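Local atomic coordinates of sugar ABC transporter substrate-binding protein, BlMnBP1 (Bifidobacterium animalis subsp. lactis ATCC 27673, PDB entry 6I5R), a protein that binds manno-oligosaccharides such as mannobiose outside the cell and probably hands them to an ABC transporter for uptake. Residues T38-M43 against P71-K76; E64-M69 against M338-W343; A150-N155 against M303-T308; Q313-A318 against S374-I379. All coordinates share one frame; numbering follows the deposited sequence.

Contacts 1 and 2 lie together in one region of the chain, on the opposite side of its centre from contact 3. They share the unit made of strand 38-44, helix 59-69 and strand 73-79: contact 1 pairs its two strands through backbone bonds, whereas contact 2 packs its helix on helix 331-346 by aromatic rings with no cross hydrogen bond. Contacts 3 and 4 touch each other, Pro304 meeting Val376, and belong to neighbouring strands of the same branched sheet. Contacts 2 and 3 are buried, contact 1 is partly buried, and contact 4 lies at the surface, where a water bridges Gln313 and Asp375.

Contact 1 (T38-M43 against P71-K76); sequences TTITFM and PNITVK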
# COMPACT_ATOMS: atom_id res chain seq x y z
N THR A 38 -18.50 18.88 18.08
CA THR A 38 -19.13 17.78 17.37
C THR A 38 -18.32 16.50 17.59
O THR A 38 -17.25 16.50 18.21
CB THR A 38 -19.27 18.10 15.88
OG1 THR A 38 -20.00 17.07 15.21
CG2 THR A 38 -17.90 18.19 15.23
N THR A 39 -18.85 15.42 17.03
CA THR A 39 -18.22 14.12 17.04
C THR A 39 -18.12 13.60 15.62
O THR A 39 -19.09 13.67 14.86
CB THR A 39 -19.02 13.16 17.90
OG1 THR A 39 -19.07 13.64 19.24
CG2 THR A 39 -18.37 11.81 17.88
N ILE A 40 -16.96 13.05 15.29
CA ILE A 40 -16.73 12.45 13.98
C ILE A 40 -16.30 11.01 14.18
O ILE A 40 -15.66 10.67 15.18
CB ILE A 40 -15.69 13.26 13.19
CG1 ILE A 40 -14.37 13.33 13.95
CG2 ILE A 40 -16.26 14.69 12.95
CD1 ILE A 40 -13.22 14.01 13.16
N THR A 41 -16.69 10.18 13.22
CA THR A 41 -16.40 8.75 13.21
C THR A 41 -15.32 8.54 12.16
O THR A 41 -15.50 8.93 10.99
CB THR A 41 -17.65 7.92 12.93
OG1 THR A 41 -18.52 8.03 14.06
CG2 THR A 41 -17.29 6.45 12.76
N PHE A 42 -14.21 7.93 12.58
CA PHE A 42 -13.01 7.74 11.77
C PHE A 42 -12.84 6.24 11.57
O PHE A 42 -12.57 5.52 12.53
CB PHE A 42 -11.82 8.37 12.50
CG PHE A 42 -10.46 8.00 11.95
CD1 PHE A 42 -10.28 7.67 10.62
CD2 PHE A 42 -9.34 8.01 12.79
CE1 PHE A 42 -9.03 7.37 10.15
CE2 PHE A 42 -8.08 7.69 12.31
CZ PHE A 42 -7.94 7.36 10.99
N MET A 43 -13.10 5.75 10.35
CA MET A 43 -12.96 4.34 10.04
C MET A 43 -11.55 4.09 9.49
O MET A 43 -11.11 4.78 8.57
CB MET A 43 -13.99 3.90 8.99
CG MET A 43 -15.45 3.99 9.39
SD MET A 43 -16.45 3.50 7.94
CE MET A 43 -15.78 1.90 7.58
N PRO A 71 -10.40 20.36 21.90
CA PRO A 71 -11.04 19.49 22.91
C PRO A 71 -12.48 19.17 22.60
O PRO A 71 -13.01 18.17 23.10
CB PRO A 71 -10.89 20.30 24.21
CG PRO A 71 -10.64 21.73 23.75
CD PRO A 71 -9.83 21.58 22.49
N ASN A 72 -13.15 19.97 21.78
CA ASN A 72 -14.57 19.75 21.51
C ASN A 72 -14.82 19.03 20.19
O ASN A 72 -15.98 18.90 19.80
CB ASN A 72 -15.31 21.07 21.60
CG ASN A 72 -15.00 21.80 22.92
OD1 ASN A 72 -14.54 22.96 22.93
ND2 ASN A 72 -15.21 21.12 24.02
N ILE A 73 -13.79 18.53 19.53
CA ILE A 73 -13.96 17.62 18.41
C ILE A 73 -13.65 16.23 18.95
O ILE A 73 -12.48 15.84 19.08
CB ILE A 73 -13.07 17.98 17.23
CG1 ILE A 73 -13.48 19.32 16.62
CG2 ILE A 73 -13.13 16.86 16.15
CD1 ILE A 73 -12.61 19.75 15.47
N THR A 74 -14.70 15.47 19.24
CA THR A 74 -14.56 14.10 19.71
C THR A 74 -14.41 13.18 18.51
O THR A 74 -15.23 13.20 17.58
CB THR A 74 -15.76 13.70 20.56
OG1 THR A 74 -15.77 14.44 21.79
CG2 THR A 74 -15.73 12.19 20.82
N VAL A 75 -13.37 12.36 18.55
CA VAL A 75 -13.05 11.44 17.47
C VAL A 75 -13.33 10.02 17.93
O VAL A 75 -12.69 9.54 18.88
CB VAL A 75 -11.58 11.58 17.04
CG1 VAL A 75 -11.30 10.67 15.85
CG2 VAL A 75 -11.25 13.03 16.71
N LYS A 76 -14.25 9.34 17.25
CA LYS A 76 -14.57 7.95 17.55
C LYS A 76 -13.95 7.07 16.48
O LYS A 76 -14.25 7.25 15.30
CB LYS A 76 -16.08 7.73 17.57
CG LYS A 76 -16.77 8.44 18.73
CD LYS A 76 -18.24 8.41 18.50
CE LYS A 76 -18.74 6.97 18.44
NZ LYS A 76 -20.23 7.07 18.44
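Thr74 O is gripped twice by the neighbouring strand: Ile40 N donates to it at 2.9 Å, and a weaker CA-H...O contact sets Thr39 CA 3.2 Å from Thr74 O. Lys76 O repeats the pattern two residues on, taking Phe42 N at 2.8 Å and the CA-H of Thr41. In return, Lys76 N reaches Ile40 O at 2.8 Å along an almost straight N-H...O line of 178°, and Thr74 N donates to Thr38 O. The two strands are parallel, with short axes 24° apart, and Thr38 to Thr41 sit abreast of Ile73 to Lys76. On one face Thr39 and Thr74 lie side by side, with Thr39 OG1 3.6 Å from Thr74 CB. The CG2 of Thr39 presses on Lys76 CD at 3.5 Å, tighter than ordinary van der Waals contact. The other face is mostly apolar: Ile40, Ile73 and Val75 share it with Thr38. There Ile40 holds CG1 in the crowded position between its backbone N and carbonyl carbon (chi1 59°), and CD1 meets Ile73 CG2 at 4.1 Å and Val75 CG2 at 4.2 Å. Phe42 adds its CB against Val75 CG1. This is the strand pair of a beta-alpha-beta unit whose connecting helix 59-69 lays Phe66 on Ile73 and Val75. Helix 331-346 packs on this face, Ala336 touching Thr38 and Ile73, while strand 100-102 pairs with 38-44.

Contact 2 (E64-M69 against M338-W343); sequences EDFNKM and MIFVKW
Phe66 meets two aromatic side chains of helix 331-346, Phe340 and Trp343, and the three form a cluster. Phe340 comes edge-on in a T-shaped pair: the ring centroids of Phe66 and Phe340 are 5.0 Å apart, the planes stand at 86°, and Phe340 CD1 sits 3.6 Å above the centre of the Phe66 ring. Phe66 in turn offers its own edge to Trp343, with CD1 directed at the face of the indole five-membered ring. A CH-pi contact puts Phe66 CB 3.6 Å from the centroid of the Trp343 six-membered ring, almost on the ring normal. Helix 59-69, which carries Phe66, is the connection of the beta-alpha-beta unit formed with strands 38-44 and 73-79; helix 331-346 packs on it, the short segments running steeply across each other at 119°. Phe66 and Phe340 both touch Val75 of strand 73-79, so the cluster also rests on the sheet. Met69 adds a Met-aromatic contact at the indole edge: its methyl CE is 3.9 Å from Trp343 CD1, while SD approaches obliquely. Ile339 adds one aliphatic touch, CG2 at 4.3 Å from Phe66 CE1 at the ring edge. Asp65 contributes carbon as well, its CB resting 3.7 Å from Trp343 CZ2, while its carboxylate OD2 turns to a salt bridge with Lys57.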
# COMPACT_ATOMS: atom_id res chain seq x y z
N GLU A 64 -5.95 11.75 22.03
CA GLU A 64 -5.63 12.58 23.19
C GLU A 64 -4.78 13.78 22.80
O GLU A 64 -5.04 14.92 23.23
CB GLU A 64 -4.93 11.71 24.23
CG GLU A 64 -4.37 12.46 25.37
CD GLU A 64 -3.68 11.54 26.34
OE1 GLU A 64 -4.41 10.84 27.06
OE2 GLU A 64 -2.42 11.50 26.37
N ASP A 65 -3.71 13.55 22.03
CA ASP A 65 -2.87 14.65 21.59
C ASP A 65 -3.66 15.65 20.77
O ASP A 65 -3.54 16.87 20.97
CB ASP A 65 -1.68 14.14 20.78
CG ASP A 65 -0.70 13.40 21.62
OD1 ASP A 65 -0.66 13.62 22.85
OD2 ASP A 65 0.06 12.58 21.08
N PHE A 66 -4.48 15.16 19.83
CA PHE A 66 -5.33 16.05 19.06
C PHE A 66 -6.26 16.84 19.97
O PHE A 66 -6.52 18.03 19.72
CB PHE A 66 -6.12 15.21 18.06
CG PHE A 66 -7.22 15.96 17.36
CD1 PHE A 66 -6.93 16.84 16.33
CD2 PHE A 66 -8.54 15.74 17.68
CE1 PHE A 66 -7.93 17.49 15.66
CE2 PHE A 66 -9.55 16.41 17.01
CZ PHE A 66 -9.23 17.29 16.00
N ASN A 67 -6.78 16.20 21.01
CA ASN A 67 -7.80 16.87 21.82
C ASN A 67 -7.20 17.95 22.70
O ASN A 67 -7.94 18.79 23.22
CB ASN A 67 -8.58 15.87 22.68
CG ASN A 67 -9.66 15.14 21.91
OD1 ASN A 67 -9.92 13.98 22.15
ND2 ASN A 67 -10.30 15.84 20.99
N LYS A 68 -5.89 17.97 22.87
CA LYS A 68 -5.27 19.11 23.54
C LYS A 68 -5.43 20.37 22.71
O LYS A 68 -5.52 21.48 23.25
CB LYS A 68 -3.80 18.83 23.81
CG LYS A 68 -3.54 17.55 24.65
CD LYS A 68 -2.09 17.44 25.04
CE LYS A 68 -1.65 16.01 25.25
NZ LYS A 68 -2.27 15.38 26.42
N MET A 69 -5.50 20.22 21.38
CA MET A 69 -5.64 21.35 20.48
C MET A 69 -7.10 21.64 20.14
O MET A 69 -7.47 22.82 20.03
CB MET A 69 -4.82 21.10 19.21
CG MET A 69 -4.84 22.27 18.24
SD MET A 69 -3.99 21.93 16.69
CE MET A 69 -2.30 21.63 17.24
N MET A 338 -11.81 17.64 8.35
CA MET A 338 -10.67 18.14 7.58
C MET A 338 -9.60 18.69 8.51
O MET A 338 -8.39 18.57 8.23
CB MET A 338 -11.13 19.19 6.57
CG MET A 338 -10.05 19.58 5.58
SD MET A 338 -10.60 20.68 4.24
CE MET A 338 -12.03 19.85 3.55
N ILE A 339 -10.03 19.28 9.63
CA ILE A 339 -9.09 19.67 10.68
C ILE A 339 -8.34 18.44 11.21
O ILE A 339 -7.12 18.45 11.33
CB ILE A 339 -9.83 20.41 11.80
CG1 ILE A 339 -10.40 21.71 11.23
CG2 ILE A 339 -8.91 20.66 12.98
CD1 ILE A 339 -11.28 22.51 12.19
N PHE A 340 -9.07 17.36 11.54
CA PHE A 340 -8.40 16.17 12.05
C PHE A 340 -7.44 15.57 11.02
O PHE A 340 -6.34 15.13 11.36
CB PHE A 340 -9.43 15.13 12.50
CG PHE A 340 -8.80 13.88 13.04
CD1 PHE A 340 -8.15 13.89 14.26
CD2 PHE A 340 -8.84 12.70 12.31
CE1 PHE A 340 -7.53 12.77 14.74
CE2 PHE A 340 -8.22 11.56 12.80
CZ PHE A 340 -7.57 11.59 14.01
N VAL A 341 -7.84 15.52 9.75
CA VAL A 341 -6.92 15.01 8.73
C VAL A 341 -5.68 15.88 8.65
O VAL A 341 -4.54 15.39 8.57
CB VAL A 341 -7.63 14.92 7.36
CG1 VAL A 341 -6.61 14.67 6.26
CG2 VAL A 341 -8.67 13.83 7.38
N LYS A 342 -5.85 17.20 8.65
CA LYS A 342 -4.68 18.05 8.56
C LYS A 342 -3.81 17.89 9.80
O LYS A 342 -2.57 17.91 9.70
CB LYS A 342 -5.08 19.51 8.37
CG LYS A 342 -3.89 20.43 8.09
CD LYS A 342 -4.34 21.75 7.43
CE LYS A 342 -3.17 22.57 6.91
NZ LYS A 342 -3.63 23.81 6.22
N TRP A 343 -4.43 17.73 10.97
CA TRP A 343 -3.67 17.48 12.19
C TRP A 343 -2.91 16.17 12.06
O TRP A 343 -1.72 16.08 12.41
CB TRP A 343 -4.59 17.47 13.43
CG TRP A 343 -3.77 17.31 14.70
CD1 TRP A 343 -3.11 18.29 15.38
CD2 TRP A 343 -3.45 16.08 15.35
NE1 TRP A 343 -2.43 17.75 16.44
CE2 TRP A 343 -2.62 16.40 16.45
CE3 TRP A 343 -3.80 14.74 15.15
CZ2 TRP A 343 -2.10 15.42 17.31
CZ3 TRP A 343 -3.31 13.77 16.02
CH2 TRP A 343 -2.47 14.12 17.08

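Contact 3 (A150-N155 against M303-T308); sequences AGIVYN and MPFPIT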
# COMPACT_ATOMS: atom_id res chain seq x y z
N ALA A 150 7.37 -0.34 -1.48
CA ALA A 150 7.10 -1.77 -1.53
C ALA A 150 8.46 -2.45 -1.66
O ALA A 150 9.26 -2.11 -2.53
CB ALA A 150 6.14 -2.12 -2.67
N GLY A 151 8.73 -3.35 -0.74
CA GLY A 151 10.03 -4.00 -0.67
C GLY A 151 9.83 -5.35 -0.07
O GLY A 151 8.76 -5.96 -0.20
N ILE A 152 10.87 -5.87 0.56
CA ILE A 152 10.76 -7.16 1.22
C ILE A 152 11.26 -7.02 2.65
O ILE A 152 12.37 -6.54 2.89
CB ILE A 152 11.52 -8.27 0.47
CG1 ILE A 152 10.89 -8.44 -0.93
CG2 ILE A 152 11.47 -9.56 1.28
CD1 ILE A 152 11.45 -9.59 -1.74
N VAL A 153 10.44 -7.45 3.59
CA VAL A 153 10.87 -7.56 4.98
C VAL A 153 11.57 -8.89 5.16
O VAL A 153 11.06 -9.93 4.74
CB VAL A 153 9.67 -7.44 5.95
CG1 VAL A 153 10.15 -7.47 7.42
CG2 VAL A 153 8.90 -6.20 5.68
N TYR A 154 12.73 -8.87 5.83
CA TYR A 154 13.55 -10.06 5.89
C TYR A 154 14.25 -10.12 7.24
O TYR A 154 14.39 -9.11 7.93
CB TYR A 154 14.55 -10.12 4.73
CG TYR A 154 15.77 -9.24 4.82
CD1 TYR A 154 15.72 -7.89 4.51
CD2 TYR A 154 16.99 -9.78 5.17
CE1 TYR A 154 16.85 -7.10 4.57
CE2 TYR A 154 18.11 -9.02 5.24
CZ TYR A 154 18.06 -7.69 4.96
OH TYR A 154 19.25 -6.96 5.05
N ASN A 155 14.61 -11.32 7.63
CA ASN A 155 15.30 -11.54 8.89
C ASN A 155 16.79 -11.69 8.61
O ASN A 155 17.22 -12.67 8.00
CB ASN A 155 14.75 -12.77 9.61
CG ASN A 155 15.39 -12.97 10.97
OD1 ASN A 155 16.60 -13.07 11.06
ND2 ASN A 155 14.58 -12.99 12.04
N MET A 303 14.60 -4.72 2.42
CA MET A 303 15.37 -4.67 1.20
C MET A 303 14.50 -4.33 0.01
O MET A 303 13.28 -4.55 0.04
CB MET A 303 16.06 -6.01 0.93
CG MET A 303 15.10 -7.18 0.86
SD MET A 303 16.03 -8.64 0.38
CE MET A 303 15.58 -8.70 -1.31
N PRO A 304 15.09 -3.83 -1.05
CA PRO A 304 14.34 -3.65 -2.29
C PRO A 304 13.86 -4.99 -2.82
O PRO A 304 14.48 -6.03 -2.58
CB PRO A 304 15.34 -2.97 -3.23
CG PRO A 304 16.44 -2.44 -2.31
CD PRO A 304 16.50 -3.41 -1.20
N PHE A 305 12.75 -4.96 -3.55
CA PHE A 305 12.33 -6.15 -4.28
C PHE A 305 13.44 -6.54 -5.25
O PHE A 305 14.06 -5.66 -5.87
CB PHE A 305 11.02 -5.91 -5.04
CG PHE A 305 10.39 -7.19 -5.59
CD1 PHE A 305 10.70 -7.65 -6.87
CD2 PHE A 305 9.53 -7.95 -4.82
CE1 PHE A 305 10.17 -8.82 -7.35
CE2 PHE A 305 9.00 -9.13 -5.31
CZ PHE A 305 9.32 -9.56 -6.59
N PRO A 306 13.71 -7.81 -5.43
CA PRO A 306 14.88 -8.23 -6.23
C PRO A 306 14.67 -8.21 -7.73
O PRO A 306 14.68 -9.22 -8.42
CB PRO A 306 15.14 -9.65 -5.70
CG PRO A 306 13.77 -10.13 -5.28
CD PRO A 306 13.05 -8.95 -4.76
N ILE A 307 14.47 -7.01 -8.26
CA ILE A 307 14.53 -6.76 -9.69
C ILE A 307 15.51 -5.62 -9.92
O ILE A 307 15.53 -4.65 -9.16
CB ILE A 307 13.14 -6.41 -10.28
CG1 ILE A 307 12.28 -7.69 -10.36
CG2 ILE A 307 13.26 -5.83 -11.67
CD1 ILE A 307 10.85 -7.49 -10.84
N THR A 308 16.35 -5.79 -10.93
CA THR A 308 17.27 -4.76 -11.38
C THR A 308 16.92 -4.40 -12.82
O THR A 308 16.71 -5.28 -13.66
CB THR A 308 18.72 -5.24 -11.28
OG1 THR A 308 19.01 -5.61 -9.93
CG2 THR A 308 19.68 -4.14 -11.73
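Ile152 and Met303 form an antiparallel hydrogen-bonded pair in the mixed sheet, joining the long strand 139-155 to strand 300-304. Two backbone bonds close the pair: Ile152 N to Met303 O at 2.8 Å, and Met303 N to Ile152 O at 2.9 Å. Met303 O also draws near Gly151, whose CA is 3.4 Å away; with no side chain there, the carbonyl can approach. On the face that carries the pair, Met303 holds CG between its own backbone N and carbonyl carbon (chi1 57°), which brings CG to 3.8 Å from Ile152 CB. The Met303 side chain crosses that of Tyr154 at about a right angle, and SD lies over the phenol face, 4.6 Å from the centroid of the Tyr154 ring and 25° off its normal, a Met-aromatic contact. Further along, Ile152 CD1 is wedged against the residues that follow Met303: it presses on Pro306 CD at a tight 3.5 Å and touches Phe305 CD2 at 4.0 Å. Pro306 is the centre of an inverse gamma turn, closed by Ile307 N donating to Phe305 O. Around this buried joint, Phe174 of helix 171-184 packs on both Ile152 and Pro306, Thr246 of helix 239-252 touches Phe305, and Thr279 of strand 277-283 lies against Ile152 and Tyr154.

Contact 4 (Q313-A318 against S374-I379); sequences QYATIA and SDVELI
Tyr314 lies alongside Glu377 where two parallel strands of the mixed sheet pair, strand 314-325 with the short 377-379, the axes of their short segments 31° apart. The longer strand goes on to Asp320 and Tyr321, which line the glycan pocket. On the face with Tyr314, the aromatic ring and the glutamate run side by side in the same direction, and the ring's CD2 corner fills the notch between two neighbours: Tyr314 CD2 is 3.7 Å from Glu377 CB and 3.9 Å from Ile379 CD1. CB and CG of Glu377 make the fit against CD2 and CE2; the carboxylate plane is turned 57° from the ring. Ile379 forms the second wall; its CG1 stands between the backbone N and carbonyl carbon (chi1 51°) and lies near Ala315 O. On the other face the Ala315 CB methyl nests between Val376 CG1 and Leu378 CD2, at 3.9 Å from each. Beyond it Ile317 reaches obliquely over Leu378, bringing CD1 to 3.9 Å from Leu378 CB. The backbones are laced by four bonds, with Gln313 O, Glu377 O, Ala315 O and Ile379 O each accepting from the other segment. Ile379 O has a double grip, Ile317 N at 2.7 Å and the CA-H of Thr316. Pro304 of strand 300-304 packs on Val376 and Gln313. Next to the bond from Glu377 N to Gln313 O, one water takes the Gln313 N-H at 3.1 Å and donates to Asp375 O at 2.7 Å.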
# COMPACT_ATOMS: atom_id res chain seq x y z
N GLN A 313 18.21 -0.54 -9.30
CA GLN A 313 16.99 -0.96 -8.62
C GLN A 313 16.14 0.27 -8.37
O GLN A 313 16.66 1.37 -8.16
CB GLN A 313 17.32 -1.65 -7.30
CG GLN A 313 18.02 -2.95 -7.51
CD GLN A 313 17.91 -3.82 -6.31
OE1 GLN A 313 17.14 -4.79 -6.29
NE2 GLN A 313 18.70 -3.52 -5.30
N TYR A 314 14.82 0.07 -8.41
CA TYR A 314 13.84 1.13 -8.24
C TYR A 314 12.82 0.75 -7.18
O TYR A 314 12.50 -0.43 -7.00
CB TYR A 314 13.08 1.41 -9.54
CG TYR A 314 13.91 2.02 -10.63
CD1 TYR A 314 14.72 1.23 -11.40
CD2 TYR A 314 13.87 3.39 -10.89
CE1 TYR A 314 15.49 1.77 -12.42
CE2 TYR A 314 14.63 3.94 -11.91
CZ TYR A 314 15.46 3.11 -12.65
OH TYR A 314 16.23 3.60 -13.68
N ALA A 315 12.32 1.76 -6.48
CA ALA A 315 11.24 1.59 -5.51
C ALA A 315 10.32 2.79 -5.62
O ALA A 315 10.77 3.94 -5.54
CB ALA A 315 11.79 1.43 -4.09
N THR A 316 9.03 2.52 -5.80
CA THR A 316 8.01 3.57 -5.86
C THR A 316 7.60 3.96 -4.46
O THR A 316 7.36 3.10 -3.61
CB THR A 316 6.78 3.09 -6.63
OG1 THR A 316 7.14 2.80 -7.99
CG2 THR A 316 5.67 4.14 -6.57
N ILE A 317 7.53 5.25 -4.19
CA ILE A 317 6.91 5.75 -2.97
C ILE A 317 5.48 6.11 -3.29
O ILE A 317 5.21 6.85 -4.25
CB ILE A 317 7.66 6.96 -2.41
CG1 ILE A 317 9.04 6.52 -1.96
CG2 ILE A 317 6.88 7.52 -1.28
CD1 ILE A 317 9.95 7.69 -1.82
N ALA A 318 4.56 5.59 -2.49
CA ALA A 318 3.15 5.78 -2.73
C ALA A 318 2.45 5.87 -1.38
O ALA A 318 3.03 5.57 -0.34
CB ALA A 318 2.58 4.67 -3.61
N SER A 374 20.36 2.96 -0.34
CA SER A 374 21.20 4.09 -0.67
C SER A 374 21.44 4.20 -2.17
O SER A 374 21.54 5.31 -2.70
CB SER A 374 22.53 3.98 0.08
OG SER A 374 23.26 2.83 -0.34
N ASP A 375 21.53 3.06 -2.86
CA ASP A 375 21.72 3.03 -4.30
C ASP A 375 20.41 2.81 -5.04
O ASP A 375 20.44 2.55 -6.25
CB ASP A 375 22.68 1.93 -4.69
CG ASP A 375 24.10 2.22 -4.27
OD1 ASP A 375 24.39 3.36 -3.84
OD2 ASP A 375 24.92 1.27 -4.38
N VAL A 376 19.30 2.87 -4.37
CA VAL A 376 18.00 2.64 -4.99
C VAL A 376 17.42 3.96 -5.49
O VAL A 376 17.46 4.97 -4.80
CB VAL A 376 17.03 1.96 -4.00
CG1 VAL A 376 15.64 1.95 -4.56
CG2 VAL A 376 17.52 0.54 -3.71
N GLU A 377 16.86 3.95 -6.70
CA GLU A 377 16.21 5.14 -7.22
C GLU A 377 14.78 5.15 -6.70
O GLU A 377 13.98 4.26 -7.03
CB GLU A 377 16.23 5.18 -8.74
CG GLU A 377 15.93 6.57 -9.27
CD GLU A 377 17.07 7.57 -9.02
OE1 GLU A 377 18.25 7.10 -8.97
OE2 GLU A 377 16.79 8.79 -8.87
N LEU A 378 14.47 6.12 -5.85
CA LEU A 378 13.13 6.25 -5.29
C LEU A 378 12.31 7.15 -6.20
O LEU A 378 12.68 8.31 -6.42
CB LEU A 378 13.18 6.82 -3.88
CG LEU A 378 13.96 6.04 -2.83
CD1 LEU A 378 14.01 6.82 -1.54
CD2 LEU A 378 13.33 4.69 -2.65
N ILE A 379 11.19 6.63 -6.70
CA ILE A 379 10.37 7.32 -7.69
C ILE A 379 8.92 7.33 -7.20
O ILE A 379 8.54 6.59 -6.31
CB ILE A 379 10.45 6.66 -9.08
CG1 ILE A 379 10.20 5.14 -9.02
CG2 ILE A 379 11.79 6.96 -9.75
CD1 ILE A 379 10.19 4.47 -10.42
O HOH W 1 20.47 0.11 -7.30